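Local coordinates for protein thiamine pyrophosphokinase (Bacillus subtilis, PDB 3LM8) that catalyses the transfer of pyrophosphate from ATP to thiamine, giving thiamine diphosphate and AMP, and serves in thiamine salvage, at residues 31-36 and 52-57; 143-148 and 197-202; 153-158 and 207-212; 167-172 and 189-194. The protein carries 1 engineered substitution. All coordinates share one frame; numbering follows the deposited sequence.

Interaction 1 of 4, residues 31-36 and 52-57; sequences VDKGTV and FDSITE
Asp32 reaches Ser54 with one carboxylate oxygen, OD1, which sits 3.3 Å from Ser54 CB; OG of the serine is a little farther from OD1, and no hydrogen bond joins the two residues. The aspartate gets there because its CG lies anti to the backbone N (chi1 -174°), carrying the carboxylate out toward the 52-57 loop. Next to it, Lys33 folds over the loop backbone, its CD 3.8 Å from Ser54 O. One helical turn along, Val36 CG2 meets Ile55 CG2 at 4.1 Å, branch against branch, the two side chains crossing at a slant.

One shell out, the type I turn from Phe52 to Ile55 shapes the loop, closed by Ile55 N to Phe52 O at 2.8 Å. Ile55 CD1 then lies in the plane of the Phe52 ring, at its edge, while Arg60 makes a cation-pi contact with that ring. The lysine chain bends at chi2 and chi3, and its NZ forms a salt bridge with Glu59 OE1. The other oxygen of Glu59 takes the N-H of Thr56, the N-cap of helix 57-66.

In the fold, strand 26-31, helix 33-41 and strand 47-49 make a beta-alpha-beta crossover, and the segments lie at and just beyond the C-terminal ends of its parallel strands in the catalytic domain. The Asp32 side chain lies about 6 Å from a bound magnesium ion, too far for direct coordination. With no hydrogen bond of their own, the segments rely on van der Waals contact, and Glu59, gripping Lys33 and Thr56 together, adds a polar tie between them.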
# COMPACT_ATOMS: atom_id res chain seq x y z
N VAL A 31 -0.67 -13.39 -1.89
CA VAL A 31 -2.12 -13.38 -2.08
C VAL A 31 -2.39 -13.58 -3.56
O VAL A 31 -1.87 -12.85 -4.38
CB VAL A 31 -2.74 -12.02 -1.60
CG1 VAL A 31 -4.13 -11.83 -2.18
CG2 VAL A 31 -2.79 -11.96 -0.07
N ASP A 32 -3.18 -14.59 -3.90
CA ASP A 32 -3.50 -14.87 -5.29
C ASP A 32 -2.22 -15.06 -6.09
O ASP A 32 -1.22 -15.52 -5.55
CB ASP A 32 -4.32 -13.72 -5.88
CG ASP A 32 -4.81 -14.01 -7.29
OD1 ASP A 32 -5.40 -15.10 -7.51
OD2 ASP A 32 -4.62 -13.15 -8.18
N LYS A 33 -2.25 -14.70 -7.37
CA LYS A 33 -1.09 -14.81 -8.26
C LYS A 33 0.15 -14.25 -7.57
O LYS A 33 1.29 -14.62 -7.89
CB LYS A 33 -1.33 -14.03 -9.55
CG LYS A 33 -2.23 -14.71 -10.55
CD LYS A 33 -1.44 -15.68 -11.41
CE LYS A 33 -0.44 -14.94 -12.29
NZ LYS A 33 0.47 -15.86 -13.02
N GLY A 34 -0.09 -13.37 -6.61
CA GLY A 34 0.98 -12.73 -5.87
C GLY A 34 1.99 -13.70 -5.30
O GLY A 34 3.19 -13.43 -5.36
N THR A 35 1.53 -14.80 -4.71
CA THR A 35 2.50 -15.74 -4.17
C THR A 35 3.35 -16.27 -5.32
O THR A 35 4.53 -16.55 -5.14
CB THR A 35 1.82 -16.91 -3.38
OG1 THR A 35 2.36 -18.15 -3.84
CG2 THR A 35 0.32 -16.88 -3.53
N VAL A 36 2.77 -16.38 -6.51
CA VAL A 36 3.53 -16.83 -7.68
C VAL A 36 4.63 -15.80 -7.94
O VAL A 36 5.79 -16.15 -8.17
CB VAL A 36 2.62 -16.96 -8.95
CG1 VAL A 36 3.48 -16.97 -10.21
CG2 VAL A 36 1.79 -18.25 -8.88
N PHE A 52 -6.65 -21.20 -5.88
CA PHE A 52 -5.83 -21.37 -7.07
C PHE A 52 -6.58 -21.22 -8.38
O PHE A 52 -5.96 -21.35 -9.44
CB PHE A 52 -5.15 -22.75 -7.05
CG PHE A 52 -4.20 -22.95 -5.90
CD1 PHE A 52 -4.67 -23.24 -4.62
CD2 PHE A 52 -2.82 -22.79 -6.08
CE1 PHE A 52 -3.78 -23.36 -3.55
CE2 PHE A 52 -1.93 -22.92 -5.02
CZ PHE A 52 -2.41 -23.20 -3.75
N ASP A 53 -7.88 -20.94 -8.36
CA ASP A 53 -8.58 -20.85 -9.63
C ASP A 53 -8.03 -19.80 -10.57
O ASP A 53 -8.43 -19.72 -11.73
CB ASP A 53 -10.12 -20.69 -9.46
CG ASP A 53 -10.53 -19.61 -8.47
OD1 ASP A 53 -10.05 -18.46 -8.59
OD2 ASP A 53 -11.36 -19.90 -7.59
N SER A 54 -7.07 -19.02 -10.08
CA SER A 54 -6.46 -17.99 -10.92
C SER A 54 -5.02 -18.38 -11.33
O SER A 54 -4.49 -17.84 -12.30
CB SER A 54 -6.46 -16.64 -10.20
OG SER A 54 -6.20 -15.58 -11.11
N ILE A 55 -4.41 -19.30 -10.58
CA ILE A 55 -3.06 -19.74 -10.91
C ILE A 55 -3.10 -20.95 -11.85
O ILE A 55 -4.07 -21.71 -11.87
CB ILE A 55 -2.26 -20.11 -9.64
CG1 ILE A 55 -2.84 -21.36 -8.98
CG2 ILE A 55 -2.28 -18.94 -8.65
CD1 ILE A 55 -2.32 -22.66 -9.55
N THR A 56 -2.04 -21.12 -12.64
CA THR A 56 -1.96 -22.22 -13.59
C THR A 56 -1.52 -23.58 -13.05
O THR A 56 -0.87 -23.68 -12.01
CB THR A 56 -1.04 -21.84 -14.79
OG1 THR A 56 -1.85 -21.46 -15.91
CG2 THR A 56 -0.13 -22.99 -15.20
N GLU A 57 -1.92 -24.62 -13.78
CA GLU A 57 -1.59 -26.00 -13.47
C GLU A 57 -0.12 -26.11 -13.09
O GLU A 57 0.22 -26.52 -11.98
CB GLU A 57 -1.88 -26.87 -14.70
CG GLU A 57 -1.65 -26.14 -16.04
CD GLU A 57 -2.95 -25.77 -16.75
OE1 GLU A 57 -3.69 -26.71 -17.12
OE2 GLU A 57 -3.24 -24.57 -16.95

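Interaction 2 of 4, residues 143-148 and 197-202; sequences EYDIEK and RGTFSF
Tyr144 and Phe200 face each other across two antiparallel strands, 143-147 at the outer side of a four-stranded sheet and 197-202 next to it, in the thiamine-binding beta sandwich. Their rings meet at a slant, centroids 5.2 Å apart and planes at 31°, neither stacked nor edge-to-face. Tyr144 CA lies over one face of the Phe200 ring, and Tyr144 CB above its rim, 3.4 Å from Phe200 CZ. What brings the phenylalanine ring there is its first torsion (chi1 68°), which sets CG between the backbone N and the carbonyl carbon and turns the ring toward the neighbouring strand. Ile146 comes to the edge of the same ring with CG2, 4.1 Å from Phe200 CE1, its chain at about a right angle. At the edge of the tyrosine ring, Phe202 CE1 stands 3.9 Å from Tyr144 CE2, and the tyrosine hydroxyl is bonded to Pro140 O.

This apolar side looks toward strand 207-212 of the larger sheet, where Met209 touches both Ile146 and Phe200. An alanine in place of Phe200 would probably open a gap between the sheets and leave Tyr144 CB, Ile146 CG2 and Met209 without a shared packing partner.

Backbone bonds pair Tyr144 with Phe200 and Ile146 with Gly198, two in each pair. On the other side of the sheet, Glu143 lays its CG 3.5 Å from Ser201 CB. Asp145 and Thr199 run side by side there, and the hydroxyl OG1 of Thr199 donates to Asp145 OD2 at 2.9 Å, nearly in line with the carboxylate C-O bond.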
# COMPACT_ATOMS: atom_id res chain seq x y z
N GLU A 143 0.23 15.32 12.82
CA GLU A 143 1.27 16.12 12.19
C GLU A 143 2.38 15.18 11.70
O GLU A 143 3.05 14.54 12.50
CB GLU A 143 1.84 17.11 13.20
CG GLU A 143 2.69 18.20 12.57
CD GLU A 143 3.44 19.03 13.60
OE1 GLU A 143 3.74 20.21 13.31
OE2 GLU A 143 3.72 18.49 14.70
N TYR A 144 2.59 15.14 10.39
CA TYR A 144 3.58 14.23 9.82
C TYR A 144 4.71 14.85 8.99
O TYR A 144 4.54 15.87 8.31
CB TYR A 144 2.84 13.20 8.95
CG TYR A 144 1.55 12.70 9.57
CD1 TYR A 144 1.53 11.59 10.40
CD2 TYR A 144 0.34 13.39 9.35
CE1 TYR A 144 0.34 11.15 11.00
CE2 TYR A 144 -0.85 12.96 9.94
CZ TYR A 144 -0.85 11.84 10.77
OH TYR A 144 -2.02 11.41 11.36
N ASP A 145 5.88 14.21 9.05
CA ASP A 145 7.07 14.64 8.32
C ASP A 145 7.35 13.68 7.17
O ASP A 145 7.06 12.49 7.27
CB ASP A 145 8.31 14.60 9.23
CG ASP A 145 8.41 15.81 10.15
OD1 ASP A 145 9.17 15.71 11.15
OD2 ASP A 145 7.77 16.85 9.88
N ILE A 146 7.90 14.20 6.07
CA ILE A 146 8.29 13.37 4.93
C ILE A 146 9.65 13.86 4.47
O ILE A 146 10.04 15.00 4.73
CB ILE A 146 7.34 13.47 3.70
CG1 ILE A 146 7.16 14.92 3.27
CG2 ILE A 146 6.00 12.82 4.00
CD1 ILE A 146 6.30 15.05 2.03
N GLU A 147 10.37 12.99 3.79
CA GLU A 147 11.69 13.32 3.27
C GLU A 147 11.55 13.41 1.75
O GLU A 147 10.66 12.80 1.18
CB GLU A 147 12.68 12.22 3.67
CG GLU A 147 14.15 12.59 3.52
CD GLU A 147 15.08 11.56 4.14
OE1 GLU A 147 14.87 11.22 5.33
OE2 GLU A 147 16.02 11.11 3.45
N LYS A 148 12.40 14.20 1.11
CA LYS A 148 12.34 14.32 -0.34
C LYS A 148 12.63 12.95 -0.93
O LYS A 148 13.46 12.21 -0.41
CB LYS A 148 13.37 15.33 -0.85
CG LYS A 148 13.41 15.43 -2.38
CD LYS A 148 14.17 16.66 -2.86
CE LYS A 148 13.42 17.95 -2.56
NZ LYS A 148 14.06 19.13 -3.20
N ARG A 197 13.22 18.15 4.08
CA ARG A 197 12.11 17.61 4.88
C ARG A 197 10.89 18.50 4.73
O ARG A 197 10.99 19.72 4.60
CB ARG A 197 12.46 17.53 6.37
CG ARG A 197 13.55 16.56 6.73
CD ARG A 197 13.86 16.57 8.24
NE ARG A 197 14.52 17.80 8.69
CZ ARG A 197 13.90 18.94 8.96
NH1 ARG A 197 14.60 20.00 9.36
NH2 ARG A 197 12.58 19.03 8.86
N GLY A 198 9.72 17.88 4.75
CA GLY A 198 8.49 18.64 4.63
C GLY A 198 7.52 18.21 5.72
O GLY A 198 7.56 17.07 6.20
N THR A 199 6.64 19.12 6.10
CA THR A 199 5.67 18.80 7.13
C THR A 199 4.27 19.13 6.64
O THR A 199 4.06 20.04 5.83
CB THR A 199 5.97 19.59 8.42
OG1 THR A 199 7.36 19.47 8.74
CG2 THR A 199 5.15 19.05 9.58
N PHE A 200 3.30 18.36 7.12
CA PHE A 200 1.92 18.61 6.79
C PHE A 200 1.14 18.18 8.01
O PHE A 200 1.59 17.33 8.78
CB PHE A 200 1.48 17.82 5.53
CG PHE A 200 1.43 16.33 5.71
CD1 PHE A 200 2.58 15.56 5.60
CD2 PHE A 200 0.21 15.69 5.95
CE1 PHE A 200 2.52 14.17 5.72
CE2 PHE A 200 0.14 14.31 6.08
CZ PHE A 200 1.30 13.55 5.97
N SER A 201 -0.02 18.79 8.22
CA SER A 201 -0.85 18.47 9.37
C SER A 201 -2.24 19.06 9.21
O SER A 201 -2.45 20.06 8.51
CB SER A 201 -0.19 18.98 10.66
OG SER A 201 0.35 20.27 10.49
N PHE A 202 -3.20 18.41 9.85
CA PHE A 202 -4.60 18.81 9.81
C PHE A 202 -5.24 18.28 11.08
O PHE A 202 -4.77 17.31 11.68
CB PHE A 202 -5.27 18.22 8.55
CG PHE A 202 -4.98 16.76 8.32
CD1 PHE A 202 -3.71 16.34 7.94
CD2 PHE A 202 -5.96 15.79 8.56
CE1 PHE A 202 -3.41 15.00 7.81
CE2 PHE A 202 -5.67 14.44 8.43
CZ PHE A 202 -4.39 14.04 8.06

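Interaction 3 of 4, residues 153-158 and 207-212; sequences RYISFI and LIMIRS
Phe157 meets Leu207 and Met209 with the CD1-CE1 side of its ring. Its CB sits 3.9 Å from Ile208 O and a little farther from Leu207 CD1. With CG anti to the carbonyl carbon (chi1 -71°), the ring turns that side to both partners: CD1 packs on Leu207 CD2, and CE1 approaches Met209 CG at 3.8 Å. Met209, a selenomethionine in this crystal, runs beside the ring and makes a Met-aromatic contact, SE 5.3 Å from the centroid and well off the normal.

Strands 154-158 and 207-212 are antiparallel neighbours at one end of the mixed sheet, bound by six backbone hydrogen bonds, and a classic beta bulge sets Arg153 and Tyr154 both opposite Ser212. The face bearing Phe157, Met209 and Ile155 turns to the smaller sheet, where the Phe157 ring meets Phe200. An alanine at Phe157 would probably leave Leu207 CD2 and the Met209 side chain facing a gap where the ring had been. On this same face Arg211 lays NE beside Ile155 CG1, 3.8 Å away, and its NH2 bonds to Glu147 O.

On the other face Ile158 CD1 touches Ile210 CD1 at 3.6 Å, and Ser156 bonds through OG to Ser190 N of the thiamine pocket.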
# COMPACT_ATOMS: atom_id res chain seq x y z
N ARG A 153 9.03 12.59 -7.49
CA ARG A 153 9.00 14.00 -7.11
C ARG A 153 7.66 14.62 -6.74
O ARG A 153 7.62 15.70 -6.15
CB ARG A 153 9.62 14.86 -8.21
CG ARG A 153 8.75 15.05 -9.45
CD ARG A 153 9.48 15.90 -10.46
NE ARG A 153 9.88 17.18 -9.88
CZ ARG A 153 11.01 17.80 -10.16
NH1 ARG A 153 11.29 18.96 -9.58
NH2 ARG A 153 11.88 17.26 -11.00
N TYR A 154 6.57 13.95 -7.10
CA TYR A 154 5.25 14.49 -6.80
C TYR A 154 4.65 13.88 -5.55
O TYR A 154 4.77 12.68 -5.29
CB TYR A 154 4.32 14.29 -7.99
CG TYR A 154 4.86 14.86 -9.28
CD1 TYR A 154 5.63 14.07 -10.14
CD2 TYR A 154 4.61 16.19 -9.64
CE1 TYR A 154 6.13 14.59 -11.32
CE2 TYR A 154 5.12 16.72 -10.82
CZ TYR A 154 5.88 15.91 -11.66
OH TYR A 154 6.37 16.42 -12.85
N ILE A 155 4.00 14.74 -4.76
CA ILE A 155 3.36 14.36 -3.52
C ILE A 155 1.99 14.98 -3.60
O ILE A 155 1.89 16.20 -3.58
CB ILE A 155 4.08 14.99 -2.32
CG1 ILE A 155 5.49 14.43 -2.20
CG2 ILE A 155 3.27 14.78 -1.04
CD1 ILE A 155 6.47 15.44 -1.64
N SER A 156 0.94 14.17 -3.70
CA SER A 156 -0.42 14.67 -3.77
C SER A 156 -1.21 14.33 -2.51
O SER A 156 -0.95 13.31 -1.88
CB SER A 156 -1.13 14.09 -4.99
OG SER A 156 -0.47 14.45 -6.19
N PHE A 157 -2.16 15.17 -2.15
CA PHE A 157 -2.99 14.93 -0.97
C PHE A 157 -4.45 14.92 -1.40
O PHE A 157 -4.88 15.79 -2.15
CB PHE A 157 -2.77 16.01 0.08
CG PHE A 157 -1.43 15.95 0.76
CD1 PHE A 157 -1.12 14.91 1.62
CD2 PHE A 157 -0.49 16.96 0.56
CE1 PHE A 157 0.10 14.86 2.28
CE2 PHE A 157 0.73 16.92 1.21
CZ PHE A 157 1.03 15.88 2.07
N ILE A 158 -5.20 13.95 -0.92
CA ILE A 158 -6.61 13.87 -1.27
C ILE A 158 -7.48 13.53 -0.07
O ILE A 158 -7.22 12.56 0.63
CB ILE A 158 -6.83 12.82 -2.37
CG1 ILE A 158 -5.89 13.12 -3.54
CG2 ILE A 158 -8.28 12.84 -2.82
CD1 ILE A 158 -5.89 12.08 -4.60
N LEU A 207 -6.90 11.93 5.50
CA LEU A 207 -6.14 12.40 4.35
C LEU A 207 -5.40 11.26 3.64
O LEU A 207 -4.89 10.34 4.28
CB LEU A 207 -5.14 13.44 4.80
CG LEU A 207 -4.48 14.21 3.66
CD1 LEU A 207 -5.50 15.19 3.07
CD2 LEU A 207 -3.25 14.95 4.17
N ILE A 208 -5.37 11.33 2.31
CA ILE A 208 -4.67 10.33 1.52
C ILE A 208 -3.44 11.02 0.96
O ILE A 208 -3.49 12.20 0.62
CB ILE A 208 -5.52 9.83 0.33
CG1 ILE A 208 -6.86 9.30 0.84
CG2 ILE A 208 -4.78 8.70 -0.41
CD1 ILE A 208 -7.81 8.89 -0.27
N MSE A 209 -2.34 10.29 0.86
CA MSE A 209 -1.12 10.87 0.31
C MSE A 209 -0.56 9.99 -0.78
O MSE A 209 -0.22 8.83 -0.55
CB MSE A 209 -0.06 11.05 1.39
CG MSE A 209 1.28 11.58 0.84
SE MSE A 209 2.76 11.54 2.11
CE MSE A 209 3.02 13.42 2.40
N ILE A 210 -0.48 10.55 -1.97
CA ILE A 210 0.06 9.82 -3.10
C ILE A 210 1.40 10.44 -3.48
O ILE A 210 1.48 11.62 -3.80
CB ILE A 210 -0.86 9.89 -4.35
CG1 ILE A 210 -2.25 9.34 -4.01
CG2 ILE A 210 -0.22 9.13 -5.51
CD1 ILE A 210 -3.09 10.27 -3.17
N ARG A 211 2.45 9.64 -3.42
CA ARG A 211 3.77 10.10 -3.82
C ARG A 211 3.98 9.34 -5.13
O ARG A 211 3.83 8.11 -5.17
CB ARG A 211 4.79 9.76 -2.74
CG ARG A 211 4.32 10.29 -1.38
CD ARG A 211 5.41 10.28 -0.34
NE ARG A 211 6.56 11.06 -0.78
CZ ARG A 211 7.62 11.33 -0.03
NH1 ARG A 211 7.68 10.88 1.22
NH2 ARG A 211 8.63 12.04 -0.53
N SER A 212 4.28 10.07 -6.20
CA SER A 212 4.45 9.45 -7.50
C SER A 212 5.56 10.00 -8.38
O SER A 212 6.34 10.87 -7.98
CB SER A 212 3.13 9.50 -8.26
OG SER A 212 2.40 10.67 -7.96

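Interaction 4 of 4, residues 167-172 and 189-194; sequences LTLTGF and ISNELI. With VIB (3-(4-amino-2-methyl-pyrimidin-5-ylmethyl)-5-(2-hydroxy-ethyl)-4-methyl-thiazol-3-ium), chain E.
The Phe172 ring carries Leu193 CD1 over the centre of one face, a CH-pi contact at 3.5 Å from the centroid and only 9° off the normal. At the edge, in the ring plane, lies the carbonyl carbon of Thr170. Asn191 comes in at about a right angle, its amide plane turned 63° from the ring and its CG 3.7 Å from Phe172 CD1.

The backbones meet beside the ring. Phe172 and Leu193 form a single bridge, and Ile194 N donates to Gly171 O at 2.7 Å, tilted from the carbonyl plane. Gly171 has a positive phi, which would jam a side chain against the preceding carbonyl.

Beyond this the 189-194 loop lines the thiamine pocket. Ile189 O lies 3.2 Å from the thiazolium nitrogen N3, and Ser190 CB is 3.4 Å from the thiazole methyl CM4 of the ligand. Asn191 faces the pyrimidine.

Backbone carbonyls and side-chain packing both meet the substrate here; the Ile189 carbonyl probably favours the positive thiazolium electrostatically, while Leu193, held over the Phe172 ring, fixes the far end of the loop to 167-172.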
# COMPACT_ATOMS: atom_id res chain seq x y z
N LEU A 167 -5.46 22.23 7.31
CA LEU A 167 -4.33 21.58 6.65
C LEU A 167 -3.20 22.57 6.46
O LEU A 167 -3.39 23.64 5.89
CB LEU A 167 -4.75 21.02 5.28
CG LEU A 167 -3.62 20.41 4.42
CD1 LEU A 167 -2.99 19.25 5.16
CD2 LEU A 167 -4.17 19.93 3.09
N THR A 168 -2.01 22.20 6.93
CA THR A 168 -0.83 23.04 6.80
C THR A 168 0.28 22.27 6.12
O THR A 168 0.57 21.13 6.47
CB THR A 168 -0.34 23.51 8.18
OG1 THR A 168 -1.28 24.44 8.73
CG2 THR A 168 1.04 24.16 8.06
N LEU A 169 0.90 22.90 5.13
CA LEU A 169 1.98 22.27 4.38
C LEU A 169 3.24 23.13 4.48
O LEU A 169 3.20 24.34 4.27
CB LEU A 169 1.57 22.10 2.92
CG LEU A 169 0.29 21.30 2.71
CD1 LEU A 169 -0.05 21.29 1.23
CD2 LEU A 169 0.47 19.88 3.21
N THR A 170 4.36 22.50 4.80
CA THR A 170 5.62 23.23 4.94
C THR A 170 6.77 22.47 4.31
O THR A 170 6.99 21.30 4.64
CB THR A 170 5.95 23.46 6.41
OG1 THR A 170 4.88 24.19 7.02
CG2 THR A 170 7.25 24.24 6.55
N GLY A 171 7.51 23.15 3.45
CA GLY A 171 8.63 22.52 2.76
C GLY A 171 8.13 22.10 1.39
O GLY A 171 8.79 21.36 0.66
N PHE A 172 6.95 22.60 1.04
CA PHE A 172 6.33 22.27 -0.23
C PHE A 172 6.34 23.42 -1.23
O PHE A 172 6.31 24.60 -0.85
CB PHE A 172 4.88 21.81 0.00
CG PHE A 172 4.76 20.52 0.77
CD1 PHE A 172 4.25 19.38 0.16
CD2 PHE A 172 5.17 20.44 2.10
CE1 PHE A 172 4.14 18.18 0.87
CE2 PHE A 172 5.06 19.25 2.81
CZ PHE A 172 4.55 18.12 2.20
N ILE A 189 -3.26 18.22 -5.22
CA ILE A 189 -2.65 17.19 -6.05
C ILE A 189 -1.48 17.82 -6.79
O ILE A 189 -1.49 19.01 -7.09
CB ILE A 189 -3.64 16.64 -7.10
CG1 ILE A 189 -4.73 15.84 -6.39
CG2 ILE A 189 -2.91 15.79 -8.13
CD1 ILE A 189 -5.76 15.28 -7.33
N SER A 190 -0.46 17.01 -7.05
CA SER A 190 0.72 17.47 -7.76
C SER A 190 1.54 18.53 -7.02
O SER A 190 1.87 19.58 -7.58
CB SER A 190 0.33 17.98 -9.15
OG SER A 190 0.25 16.91 -10.07
N ASN A 191 1.87 18.25 -5.76
CA ASN A 191 2.69 19.17 -4.98
C ASN A 191 4.11 18.60 -5.06
O ASN A 191 4.33 17.53 -5.61
CB ASN A 191 2.22 19.23 -3.53
CG ASN A 191 2.51 20.57 -2.87
OD1 ASN A 191 1.80 21.00 -1.95
ND2 ASN A 191 3.56 21.24 -3.32
N GLU A 192 5.06 19.34 -4.52
CA GLU A 192 6.45 18.90 -4.53
C GLU A 192 7.12 19.40 -3.27
O GLU A 192 6.63 20.32 -2.61
CB GLU A 192 7.18 19.47 -5.74
CG GLU A 192 6.92 18.75 -7.06
CD GLU A 192 7.49 19.49 -8.26
OE1 GLU A 192 8.64 19.99 -8.17
OE2 GLU A 192 6.81 19.57 -9.30
N LEU A 193 8.24 18.79 -2.92
CA LEU A 193 8.99 19.22 -1.75
C LEU A 193 10.09 20.17 -2.24
O LEU A 193 10.76 19.87 -3.24
CB LEU A 193 9.60 17.99 -1.06
CG LEU A 193 9.22 17.66 0.39
CD1 LEU A 193 7.72 17.89 0.65
CD2 LEU A 193 9.61 16.20 0.66
N ILE A 194 10.27 21.31 -1.59
CA ILE A 194 11.34 22.22 -2.02
C ILE A 194 12.51 22.16 -1.06
O ILE A 194 13.56 22.76 -1.30
CB ILE A 194 10.85 23.69 -2.15
CG1 ILE A 194 10.41 24.23 -0.79
CG2 ILE A 194 9.73 23.77 -3.18
CD1 ILE A 194 10.06 25.70 -0.81
CM2 VIB E . -1.98 23.02 -2.13
N4A VIB E . -1.90 24.72 -6.61
CM4 VIB E . 0.48 21.22 -10.12
O1 VIB E . -2.05 21.97 -12.93
C7 VIB E . -2.64 20.67 -12.81
C6 VIB E . -1.93 19.90 -11.70
C2 VIB E . -2.65 21.88 -8.25
S1 VIB E . -3.48 21.06 -9.55
C5 VIB E . -2.00 20.69 -10.39
C4 VIB E . -0.97 21.26 -9.65
N3 VIB E . -1.35 21.87 -8.52
C7A VIB E . -0.36 22.51 -7.65
C4A VIB E . -1.57 23.76 -5.76
N3A VIB E . -1.91 23.85 -4.47
C2A VIB E . -1.59 22.88 -3.60
N1A VIB E . -0.92 21.80 -4.02
C6A VIB E . -0.57 21.66 -5.28
C5A VIB E . -0.88 22.65 -6.21

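How the interactions relate
Interaction 1 stands alone: a surface contact of the catalytic domain, its centre 31 to 40 Å from the others, built on van der Waals touches and tied through an outside glutamate. Interactions 2, 3 and 4 cluster on the opposite side of the chain's centre. Interactions 2 and 3, both partly buried, are ladders of antiparallel strands, one in each sheet, and their apolar faces meet between the sheets. Interaction 4, a buried contact, is nested in the loops that both close. Its strand 167-170 is hydrogen-bonded to 197-202 of interaction 2, whereas its pocket loop is bonded to 153-158 of interaction 3, bringing bound thiamine close to both sheets.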